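Local coordinates for initiator protein NS1 (Murine minute virus, PDB 4R94), which nicks and unwinds viral DNA to initiate and direct parvovirus replication, this chain being its N-terminal, origin-binding nickase domain, at residues Val35-Lys40 with Arg174-Asp179; Thr65-Ser70 with Trp75-Asp80; Gln141-Arg146 with Asp196-Val201. All coordinates share one frame; numbering follows the deposited sequence.

Three contacts illustrate how one nickase domain joins elements at very different separations along the chain. From the N terminus, the hairpin of Val35-Lys40 comes first, and contact 1 closes a long loop when it meets helix 167-179. Contact 2, between Thr65-Ser70 and Trp75-Asp80, is nested within that loop and closes a short loop between helices 54-70 and 81-104. Contact 3 begins inside the long loop at Gln141-Arg146 and ends beyond it at Asp196-Val201, and so crosses contact 1; it joins the start of helix 142-160 to the loop before strand 201-202. Contacts 2 and 3 follow in series, on opposite sides of the chain's centre, about 34 Å apart between centres.

Contact 1: Val35-Lys40 with Arg174-Asp179; sequences VQLNGK and REIAED
Val35 and Leu37 meet Ile176 through methyl groups alone, a small apolar patch between a beta hairpin and a helix. The first pair reaches tip to tip: CG1 of Val35 lies 3.8 Å from CD1 of Ile176. This valine methyl stands anti to the backbone N (chi1 178°), which carries it out toward the helix. On Ile176 the longer branch does the touching, its chi2 of 169° extending CD1 away from the helix backbone. Leu37 takes part differently, sliding past the isoleucine in the opposite direction, with its CD2 4.2 Å from the same Ile176 CD1. One terminal methyl thus serves two residues; Val35 and Leu37 flank Gln36, whose side chain starts away from the helix.

Within the two segments the polar bonds stay inside each partner. A type I' turn from Leu37 to Lys40 closes the hairpin, with Leu37 N bonded to Lys40 O at 3.0 Å and Lys40 N to Leu37 O at 2.8 Å. One helical turn apart, Arg174 and Glu178 form a salt bridge, NH2 to OE2 at 2.9 Å, on the syn side of the carboxylate but 33° out of its plane.

Trp182 touches both Val35 and Ile176, extending the apolar patch into the following loop. Glu169 forms a salt bridge with Lys40 and accepts a hydrogen bond from Asn38, tying the hairpin to helix 167-179 by polar bonds too, while Arg174 and Ala177 pack against helix 142-160.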
loop_
_atom_site.group_PDB
_atom_site.type_symbol
_atom_site.label_atom_id
_atom_site.label_comp_id
_atom_site.label_asym_id
_atom_site.label_seq_id
_atom_site.Cartn_x
_atom_site.Cartn_y
_atom_site.Cartn_z
ATOM N N VAL A 35 -11.487 -10.539 -12.187
ATOM C CA VAL A 35 -11.493 -11.955 -12.499
ATOM C C VAL A 35 -12.928 -12.421 -12.674
ATOM O O VAL A 35 -13.803 -12.030 -11.911
ATOM C CB VAL A 35 -10.808 -12.796 -11.387
ATOM C CG1 VAL A 35 -10.872 -14.280 -11.722
ATOM C CG2 VAL A 35 -9.365 -12.367 -11.216
ATOM N N GLN A 36 -13.174 -13.229 -13.699
ATOM C CA GLN A 36 -14.456 -13.901 -13.790
ATOM C C GLN A 36 -14.240 -15.401 -13.791
ATOM O O GLN A 36 -13.561 -15.941 -14.663
ATOM C CB GLN A 36 -15.234 -13.484 -15.036
ATOM C CG GLN A 36 -16.657 -14.039 -14.966
ATOM C CD GLN A 36 -17.415 -13.857 -16.252
ATOM O OE1 GLN A 36 -17.319 -14.684 -17.160
ATOM N NE2 GLN A 36 -18.180 -12.775 -16.339
ATOM N N LEU A 37 -14.802 -16.057 -12.785
ATOM C CA LEU A 37 -14.693 -17.500 -12.619
ATOM C C LEU A 37 -16.082 -18.103 -12.695
ATOM O O LEU A 37 -16.920 -17.810 -11.844
ATOM C CB LEU A 37 -14.048 -17.851 -11.276
ATOM C CG LEU A 37 -12.615 -17.369 -11.046
ATOM C CD1 LEU A 37 -12.164 -17.676 -9.623
ATOM C CD2 LEU A 37 -11.697 -18.018 -12.057
ATOM N N ASN A 38 -16.325 -18.932 -13.707
ATOM C CA ASN A 38 -17.620 -19.597 -13.855
ATOM C C ASN A 38 -18.783 -18.615 -13.767
ATOM O O ASN A 38 -19.770 -18.870 -13.086
ATOM C CB ASN A 38 -17.768 -20.688 -12.794
ATOM C CG ASN A 38 -16.725 -21.762 -12.939
ATOM O OD1 ASN A 38 -16.440 -22.215 -14.053
ATOM N ND2 ASN A 38 -16.116 -22.154 -11.826
ATOM N N GLY A 39 -18.644 -17.474 -14.428
ATOM C CA GLY A 39 -19.708 -16.487 -14.450
ATOM C C GLY A 39 -19.741 -15.564 -13.245
ATOM O O GLY A 39 -20.503 -14.597 -13.230
ATOM N N LYS A 40 -18.919 -15.862 -12.238
ATOM C CA LYS A 40 -18.871 -15.075 -11.000
ATOM C C LYS A 40 -17.867 -13.938 -11.140
ATOM O O LYS A 40 -16.702 -14.179 -11.435
ATOM C CB LYS A 40 -18.484 -15.947 -9.807
ATOM C CG LYS A 40 -19.396 -17.137 -9.560
ATOM C CD LYS A 40 -18.882 -17.944 -8.378
ATOM C CE LYS A 40 -19.804 -19.112 -8.052
ATOM N NZ LYS A 40 -19.312 -19.877 -6.869
ATOM N N ARG A 174 -6.411 -18.040 -6.179
ATOM C CA ARG A 174 -5.108 -18.031 -5.527
ATOM C C ARG A 174 -3.980 -18.096 -6.561
ATOM O O ARG A 174 -3.014 -17.323 -6.495
ATOM C CB ARG A 174 -5.026 -19.202 -4.530
ATOM C CG ARG A 174 -3.650 -19.450 -3.948
ATOM C CD ARG A 174 -3.343 -18.514 -2.783
ATOM N NE ARG A 174 -1.909 -18.495 -2.547
ATOM C CZ ARG A 174 -1.272 -19.401 -1.817
ATOM N NH1 ARG A 174 -1.964 -20.361 -1.214
ATOM N NH2 ARG A 174 0.043 -19.328 -1.660
ATOM N N GLU A 175 -4.103 -18.982 -7.551
ATOM C CA GLU A 175 -3.026 -19.097 -8.535
ATOM C C GLU A 175 -3.015 -17.936 -9.548
ATOM O O GLU A 175 -1.954 -17.573 -10.035
ATOM C CB GLU A 175 -3.069 -20.455 -9.255
ATOM C CG GLU A 175 -4.340 -20.817 -9.981
ATOM C CD GLU A 175 -4.312 -22.257 -10.499
ATOM O OE1 GLU A 175 -5.015 -22.558 -11.490
ATOM O OE2 GLU A 175 -3.580 -23.088 -9.913
ATOM N N ILE A 176 -4.171 -17.341 -9.840
ATOM C CA ILE A 176 -4.206 -16.150 -10.688
ATOM C C ILE A 176 -3.445 -15.014 -10.020
ATOM O O ILE A 176 -2.617 -14.364 -10.654
ATOM C CB ILE A 176 -5.641 -15.689 -10.990
ATOM C CG1 ILE A 176 -6.321 -16.669 -11.952
ATOM C CG2 ILE A 176 -5.644 -14.293 -11.604
ATOM C CD1 ILE A 176 -7.810 -16.438 -12.092
ATOM N N ALA A 177 -3.702 -14.802 -8.731
ATOM C CA ALA A 177 -3.070 -13.686 -8.026
ATOM C C ALA A 177 -1.547 -13.838 -7.968
ATOM O O ALA A 177 -0.816 -12.841 -7.951
ATOM C CB ALA A 177 -3.649 -13.558 -6.630
ATOM N N GLU A 178 -1.073 -15.080 -7.966
ATOM C CA GLU A 178 0.366 -15.338 -7.952
ATOM C C GLU A 178 0.997 -15.297 -9.339
ATOM O O GLU A 178 2.017 -14.636 -9.551
ATOM C CB GLU A 178 0.641 -16.690 -7.308
ATOM C CG GLU A 178 0.181 -16.764 -5.879
ATOM C CD GLU A 178 1.139 -17.532 -5.012
ATOM O OE1 GLU A 178 2.138 -18.056 -5.551
ATOM O OE2 GLU A 178 0.901 -17.609 -3.790
ATOM N N ASP A 179 0.389 -16.008 -10.286
ATOM C CA ASP A 179 0.919 -16.103 -11.645
ATOM C C ASP A 179 0.952 -14.747 -12.332
ATOM O O ASP A 179 1.882 -14.440 -13.082
ATOM C CB ASP A 179 0.091 -17.093 -12.474
ATOM C CG ASP A 179 0.291 -18.527 -12.032
ATOM O OD1 ASP A 179 1.389 -18.842 -11.528
ATOM O OD2 ASP A 179 -0.651 -19.341 -12.177
#

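Contact 2: Thr65-Ser70 with Trp75-Asp80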
loop_
_atom_site.group_PDB
_atom_site.type_symbol
_atom_site.label_atom_id
_atom_site.label_comp_id
_atom_site.label_asym_id
_atom_site.label_seq_id
_atom_site.Cartn_x
_atom_site.Cartn_y
_atom_site.Cartn_z
ATOM N N THR A 65 -8.858 5.356 11.532
ATOM C CA THR A 65 -8.535 6.568 12.279
ATOM C C THR A 65 -7.578 7.460 11.492
ATOM O O THR A 65 -7.656 8.668 11.567
ATOM C CB THR A 65 -7.973 6.211 13.664
ATOM O OG1 THR A 65 -9.037 5.625 14.428
ATOM C CG2 THR A 65 -7.485 7.445 14.409
ATOM N N THR A 66 -6.706 6.855 10.697
ATOM C CA THR A 66 -5.849 7.631 9.809
ATOM C C THR A 66 -6.690 8.403 8.797
ATOM O O THR A 66 -6.442 9.593 8.551
ATOM C CB THR A 66 -4.838 6.719 9.091
ATOM O OG1 THR A 66 -3.915 6.200 10.056
ATOM C CG2 THR A 66 -4.071 7.489 8.025
ATOM N N TRP A 67 -7.689 7.738 8.219
ATOM C CA TRP A 67 -8.624 8.416 7.330
ATOM C C TRP A 67 -9.344 9.546 8.058
ATOM O O TRP A 67 -9.434 10.672 7.563
ATOM C CB TRP A 67 -9.646 7.433 6.748
ATOM C CG TRP A 67 -10.696 8.106 5.897
ATOM C CD1 TRP A 67 -11.855 8.685 6.337
ATOM C CD2 TRP A 67 -10.678 8.283 4.469
ATOM N NE1 TRP A 67 -12.556 9.210 5.274
ATOM C CE2 TRP A 67 -11.857 8.975 4.119
ATOM C CE3 TRP A 67 -9.776 7.928 3.457
ATOM C CZ2 TRP A 67 -12.167 9.312 2.799
ATOM C CZ3 TRP A 67 -10.085 8.269 2.140
ATOM C CH2 TRP A 67 -11.270 8.954 1.826
ATOM N N ASP A 68 -9.861 9.237 9.247
ATOM C CA ASP A 68 -10.640 10.213 10.004
ATOM C C ASP A 68 -9.828 11.469 10.354
ATOM O O ASP A 68 -10.333 12.588 10.276
ATOM C CB ASP A 68 -11.194 9.573 11.293
ATOM C CG ASP A 68 -12.256 8.520 11.028
ATOM O OD1 ASP A 68 -12.897 8.536 9.950
ATOM O OD2 ASP A 68 -12.439 7.657 11.922
ATOM N N GLN A 69 -8.576 11.288 10.745
ATOM C CA GLN A 69 -7.781 12.406 11.217
ATOM C C GLN A 69 -7.220 13.221 10.045
ATOM O O GLN A 69 -6.861 14.392 10.198
ATOM C CB GLN A 69 -6.650 11.913 12.129
ATOM C CG GLN A 69 -7.095 11.007 13.304
ATOM C CD GLN A 69 -8.321 11.513 14.092
ATOM O OE1 GLN A 69 -8.293 12.629 14.638
ATOM N NE2 GLN A 69 -9.397 10.671 14.183
ATOM N N SER A 70 -7.145 12.609 8.870
ATOM C CA SER A 70 -6.570 13.299 7.710
ATOM C C SER A 70 -7.658 13.914 6.841
ATOM O O SER A 70 -7.378 14.565 5.829
ATOM C CB SER A 70 -5.709 12.340 6.884
ATOM O OG SER A 70 -6.492 11.319 6.318
ATOM N N TRP A 75 -14.179 21.384 3.353
ATOM C CA TRP A 75 -14.976 20.985 2.203
ATOM C C TRP A 75 -15.678 19.666 2.501
ATOM O O TRP A 75 -15.527 19.107 3.588
ATOM C CB TRP A 75 -14.098 20.866 0.955
ATOM C CG TRP A 75 -13.364 22.133 0.619
ATOM C CD1 TRP A 75 -13.845 23.196 -0.090
ATOM C CD2 TRP A 75 -12.016 22.470 0.981
ATOM N NE1 TRP A 75 -12.883 24.173 -0.191
ATOM C CE2 TRP A 75 -11.751 23.751 0.457
ATOM C CE3 TRP A 75 -11.011 21.811 1.697
ATOM C CZ2 TRP A 75 -10.521 24.388 0.626
ATOM C CZ3 TRP A 75 -9.791 22.446 1.864
ATOM C CH2 TRP A 75 -9.557 23.721 1.329
ATOM N N GLU A 76 -16.448 19.169 1.540
ATOM C CA GLU A 76 -17.169 17.916 1.732
ATOM C C GLU A 76 -16.477 16.767 1.006
ATOM O O GLU A 76 -15.792 16.970 0.003
ATOM C CB GLU A 76 -18.621 18.044 1.259
ATOM C CG GLU A 76 -18.804 18.064 -0.258
ATOM C CD GLU A 76 -18.431 19.397 -0.888
ATOM O OE1 GLU A 76 -18.150 20.359 -0.140
ATOM O OE2 GLU A 76 -18.423 19.483 -2.134
ATOM N N THR A 77 -16.653 15.562 1.531
ATOM C CA THR A 77 -16.111 14.360 0.916
ATOM C C THR A 77 -17.261 13.451 0.506
ATOM O O THR A 77 -18.162 13.195 1.304
ATOM C CB THR A 77 -15.170 13.606 1.873
ATOM O OG1 THR A 77 -14.484 14.539 2.718
ATOM C CG2 THR A 77 -14.159 12.785 1.092
ATOM N N THR A 78 -17.244 12.972 -0.733
ATOM C CA THR A 78 -18.306 12.087 -1.203
ATOM C C THR A 78 -17.769 10.760 -1.737
ATOM O O THR A 78 -18.330 10.198 -2.673
ATOM C CB THR A 78 -19.156 12.752 -2.317
ATOM O OG1 THR A 78 -18.301 13.206 -3.374
ATOM C CG2 THR A 78 -19.950 13.928 -1.762
ATOM N N VAL A 79 -16.680 10.267 -1.157
ATOM C CA VAL A 79 -16.179 8.947 -1.535
ATOM C C VAL A 79 -17.172 7.880 -1.076
ATOM O O VAL A 79 -17.637 7.931 0.061
ATOM C CB VAL A 79 -14.791 8.658 -0.921
ATOM C CG1 VAL A 79 -14.325 7.256 -1.293
ATOM C CG2 VAL A 79 -13.774 9.702 -1.381
ATOM N N ASP A 80 -17.492 6.929 -1.958
ATOM C CA ASP A 80 -18.404 5.826 -1.625
ATOM C C ASP A 80 -17.999 5.122 -0.333
ATOM O O ASP A 80 -16.816 4.914 -0.065
ATOM C CB ASP A 80 -18.459 4.783 -2.755
ATOM C CG ASP A 80 -19.216 5.266 -3.979
ATOM O OD1 ASP A 80 -19.869 6.330 -3.907
ATOM O OD2 ASP A 80 -19.160 4.572 -5.019
#
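The linker between helix 54-70 and helix 81-104 folds back on the first helix where Trp67 meets Thr77 and Val79. The indole supplies the apolar surface with the outer end of its six-membered ring. Its CH2 atom comes 4.1 Å from CG2 of Val79, and that methyl meets the rim of the indole, close to its plane, instead of lying over a face. Next to it, CZ2 of Trp67 is 4.4 Å from CG2 of Thr77, a looser approach in which the threonine methyl comes in obliquely. The tryptophan extends from its helix with CG anti to the backbone N, at a chi1 of 176°, and this carries the ring across to the linker. Both Trp67 and Val79 are buried, and their contact is apolar. The Trp67 side chain lies about 11 Å from that of the metal-binding Glu119.

Near the end of helix 54-70, Ser70 turns its hydroxyl back to the helix, giving a 2.8 Å hydrogen bond from OG to Thr66 O. The donor is tilted 23° from that carbonyl plane.

Between the two touching residues, Thr78 bonds through backbone and side chain to Ser218. Lys216 makes a cation-pi contact with Trp67, and Phe88 meets the same indole from helix 81-104. Leu229 of strand 227-232 also packs on Trp67, joining this helical layer to the central antiparallel sheet.

Contact 3: Gln141-Arg146 with Asp196-Val201; sequences QGKWWR and DYTKCV
Lys143 and Asp196 form the direct polar link between helix 142-160 and the loop that leads to strand 201-202, a long salt bridge. NZ of Lys143 stands 3.3 Å from Asp196 OD2, and the hydrogen bond within this ion pair is weak. The other carboxylate oxygen, OD1 of Asp196, is farther from the same NZ at 3.8 Å, so the ammonium group favours one oxygen. The lysine chain is nearly extended until its last torsion, where a bend (chi4 -70°) turns the amine; CE also lies alongside the acid, 3.4 Å from OD2 of Asp196. Asp196 meets it with CG between its own backbone N and carbonyl carbon (chi1 53°), and the two side chains cross at a slant.

A water molecule makes the second link. It accepts the amide of Lys143, N to water O at 3.1 Å, and hydrogen-bonds with Thr198 OG1 at 2.7 Å. The bridged amide belongs to the first turn of the helix, where N-H groups have no preceding helical carbonyl to bond.

Packing adds to the bridge. Gly142 offers its CA to Thr198 OG1 at 3.9 Å, and their CA atoms, 6.0 Å apart, are the nearest pair across the segments; having no side chain, the glycine lets the threonine come this close. Thr198 also packs on Phe26 and Leu185 of the central sheet. On another side of the helix, CZ3 of Trp144 sits over one face of Trp145, toward its rim, while Phe26 and Phe137 also meet the Trp145 ring.

The chemistry therefore divides by depth: a buried threonine and a water serve the helix start, while the exposed lysine adds a peripheral charge pair. That pair is probably weakened by solvent, and the water bridge gives helix start and loop a second polar connection.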
loop_
_atom_site.group_PDB
_atom_site.type_symbol
_atom_site.label_atom_id
_atom_site.label_comp_id
_atom_site.label_asym_id
_atom_site.label_seq_id
_atom_site.Cartn_x
_atom_site.Cartn_y
_atom_site.Cartn_z
ATOM N N GLN A 141 17.918 -9.219 -2.204
ATOM C CA GLN A 141 16.793 -9.900 -1.564
ATOM C C GLN A 141 15.444 -9.469 -2.144
ATOM O O GLN A 141 14.393 -10.003 -1.752
ATOM C CB GLN A 141 16.799 -9.639 -0.060
ATOM C CG GLN A 141 18.056 -10.086 0.666
ATOM C CD GLN A 141 18.034 -9.705 2.136
ATOM O OE1 GLN A 141 17.689 -8.575 2.494
ATOM N NE2 GLN A 141 18.390 -10.652 2.998
ATOM N N GLY A 142 15.466 -8.508 -3.059
ATOM C CA GLY A 142 14.238 -7.950 -3.612
ATOM C C GLY A 142 13.307 -8.959 -4.251
ATOM O O GLY A 142 12.099 -8.968 -3.975
ATOM N N LYS A 143 13.857 -9.813 -5.109
ATOM C CA LYS A 143 13.060 -10.842 -5.784
ATOM C C LYS A 143 12.383 -11.794 -4.805
ATOM O O LYS A 143 11.213 -12.129 -4.977
ATOM C CB LYS A 143 13.931 -11.646 -6.745
ATOM C CG LYS A 143 14.325 -10.881 -8.000
ATOM C CD LYS A 143 15.589 -11.470 -8.605
ATOM C CE LYS A 143 15.665 -11.197 -10.093
ATOM N NZ LYS A 143 14.643 -11.993 -10.830
ATOM N N TRP A 144 13.134 -12.235 -3.798
ATOM C CA TRP A 144 12.589 -13.081 -2.745
ATOM C C TRP A 144 11.460 -12.372 -2.003
ATOM O O TRP A 144 10.421 -12.978 -1.722
ATOM C CB TRP A 144 13.689 -13.488 -1.759
ATOM C CG TRP A 144 13.230 -14.390 -0.647
ATOM C CD1 TRP A 144 13.244 -15.756 -0.641
ATOM C CD2 TRP A 144 12.716 -13.990 0.632
ATOM N NE1 TRP A 144 12.768 -16.231 0.559
ATOM C CE2 TRP A 144 12.439 -15.167 1.359
ATOM C CE3 TRP A 144 12.461 -12.753 1.230
ATOM C CZ2 TRP A 144 11.918 -15.140 2.650
ATOM C CZ3 TRP A 144 11.950 -12.727 2.513
ATOM C CH2 TRP A 144 11.682 -13.913 3.210
ATOM N N TRP A 145 11.664 -11.092 -1.701
ATOM C CA TRP A 145 10.653 -10.322 -0.980
ATOM C C TRP A 145 9.379 -10.236 -1.810
ATOM O O TRP A 145 8.280 -10.451 -1.285
ATOM C CB TRP A 145 11.174 -8.916 -0.630
ATOM C CG TRP A 145 11.670 -8.823 0.792
ATOM C CD1 TRP A 145 12.924 -9.127 1.244
ATOM C CD2 TRP A 145 10.914 -8.420 1.940
ATOM N NE1 TRP A 145 12.995 -8.926 2.605
ATOM C CE2 TRP A 145 11.773 -8.493 3.055
ATOM C CE3 TRP A 145 9.588 -7.994 2.131
ATOM C CZ2 TRP A 145 11.351 -8.170 4.349
ATOM C CZ3 TRP A 145 9.174 -7.663 3.412
ATOM C CH2 TRP A 145 10.054 -7.754 4.507
ATOM N N ARG A 146 9.509 -9.937 -3.104
ATOM C CA ARG A 146 8.318 -9.853 -3.953
ATOM C C ARG A 146 7.569 -11.177 -3.987
ATOM O O ARG A 146 6.340 -11.208 -3.905
ATOM C CB ARG A 146 8.663 -9.435 -5.383
ATOM C CG ARG A 146 7.423 -9.068 -6.224
ATOM C CD ARG A 146 7.551 -9.508 -7.691
ATOM N NE ARG A 146 7.563 -10.965 -7.802
ATOM C CZ ARG A 146 6.479 -11.736 -7.726
ATOM N NH1 ARG A 146 5.285 -11.189 -7.538
ATOM N NH2 ARG A 146 6.584 -13.062 -7.830
ATOM N N ASP A 196 16.347 -8.974 -15.063
ATOM C CA ASP A 196 15.837 -7.783 -14.404
ATOM C C ASP A 196 16.595 -7.582 -13.096
ATOM O O ASP A 196 16.892 -8.541 -12.383
ATOM C CB ASP A 196 14.334 -7.894 -14.155
ATOM C CG ASP A 196 13.972 -9.155 -13.417
ATOM O OD1 ASP A 196 13.777 -10.197 -14.078
ATOM O OD2 ASP A 196 13.900 -9.108 -12.173
ATOM N N TYR A 197 16.938 -6.334 -12.806
ATOM C CA TYR A 197 17.642 -5.994 -11.582
ATOM C C TYR A 197 16.732 -5.173 -10.698
ATOM O O TYR A 197 16.096 -4.241 -11.169
ATOM C CB TYR A 197 18.910 -5.195 -11.879
ATOM C CG TYR A 197 19.982 -5.965 -12.610
ATOM C CD1 TYR A 197 20.830 -6.824 -11.923
ATOM C CD2 TYR A 197 20.163 -5.812 -13.982
ATOM C CE1 TYR A 197 21.823 -7.515 -12.580
ATOM C CE2 TYR A 197 21.155 -6.508 -14.653
ATOM C CZ TYR A 197 21.984 -7.354 -13.947
ATOM O OH TYR A 197 22.981 -8.051 -14.597
ATOM N N THR A 198 16.663 -5.532 -9.426
ATOM C CA THR A 198 15.882 -4.770 -8.460
ATOM C C THR A 198 16.357 -3.328 -8.412
ATOM O O THR A 198 17.569 -3.081 -8.348
ATOM C CB THR A 198 15.995 -5.395 -7.080
ATOM O OG1 THR A 198 15.447 -6.717 -7.142
ATOM C CG2 THR A 198 15.247 -4.556 -6.034
ATOM N N LYS A 199 15.413 -2.384 -8.460
ATOM C CA LYS A 199 15.749 -0.955 -8.399
ATOM C C LYS A 199 15.304 -0.366 -7.063
ATOM O O LYS A 199 14.124 -0.068 -6.870
ATOM C CB LYS A 199 15.089 -0.191 -9.555
ATOM C CG LYS A 199 15.421 1.317 -9.607
ATOM C CD LYS A 199 14.867 1.945 -10.870
ATOM C CE LYS A 199 15.093 3.454 -10.870
ATOM N NZ LYS A 199 14.315 4.095 -11.956
ATOM N N CYS A 200 16.241 -0.198 -6.143
ATOM C CA CYS A 200 15.915 0.436 -4.882
ATOM C C CYS A 200 15.685 1.922 -5.121
ATOM O O CYS A 200 16.218 2.513 -6.078
ATOM C CB CYS A 200 17.015 0.196 -3.855
ATOM S SG CYS A 200 17.181 -1.557 -3.417
ATOM N N VAL A 201 14.853 2.521 -4.282
ATOM C CA VAL A 201 14.617 3.948 -4.378
ATOM C C VAL A 201 15.043 4.605 -3.085
ATOM O O VAL A 201 15.325 3.919 -2.097
ATOM C CB VAL A 201 13.145 4.272 -4.685
ATOM C CG1 VAL A 201 12.720 3.613 -5.991
ATOM C CG2 VAL A 201 12.242 3.815 -3.549
HETATM O O HOH W 1 16.631 -8.850 -6.018
#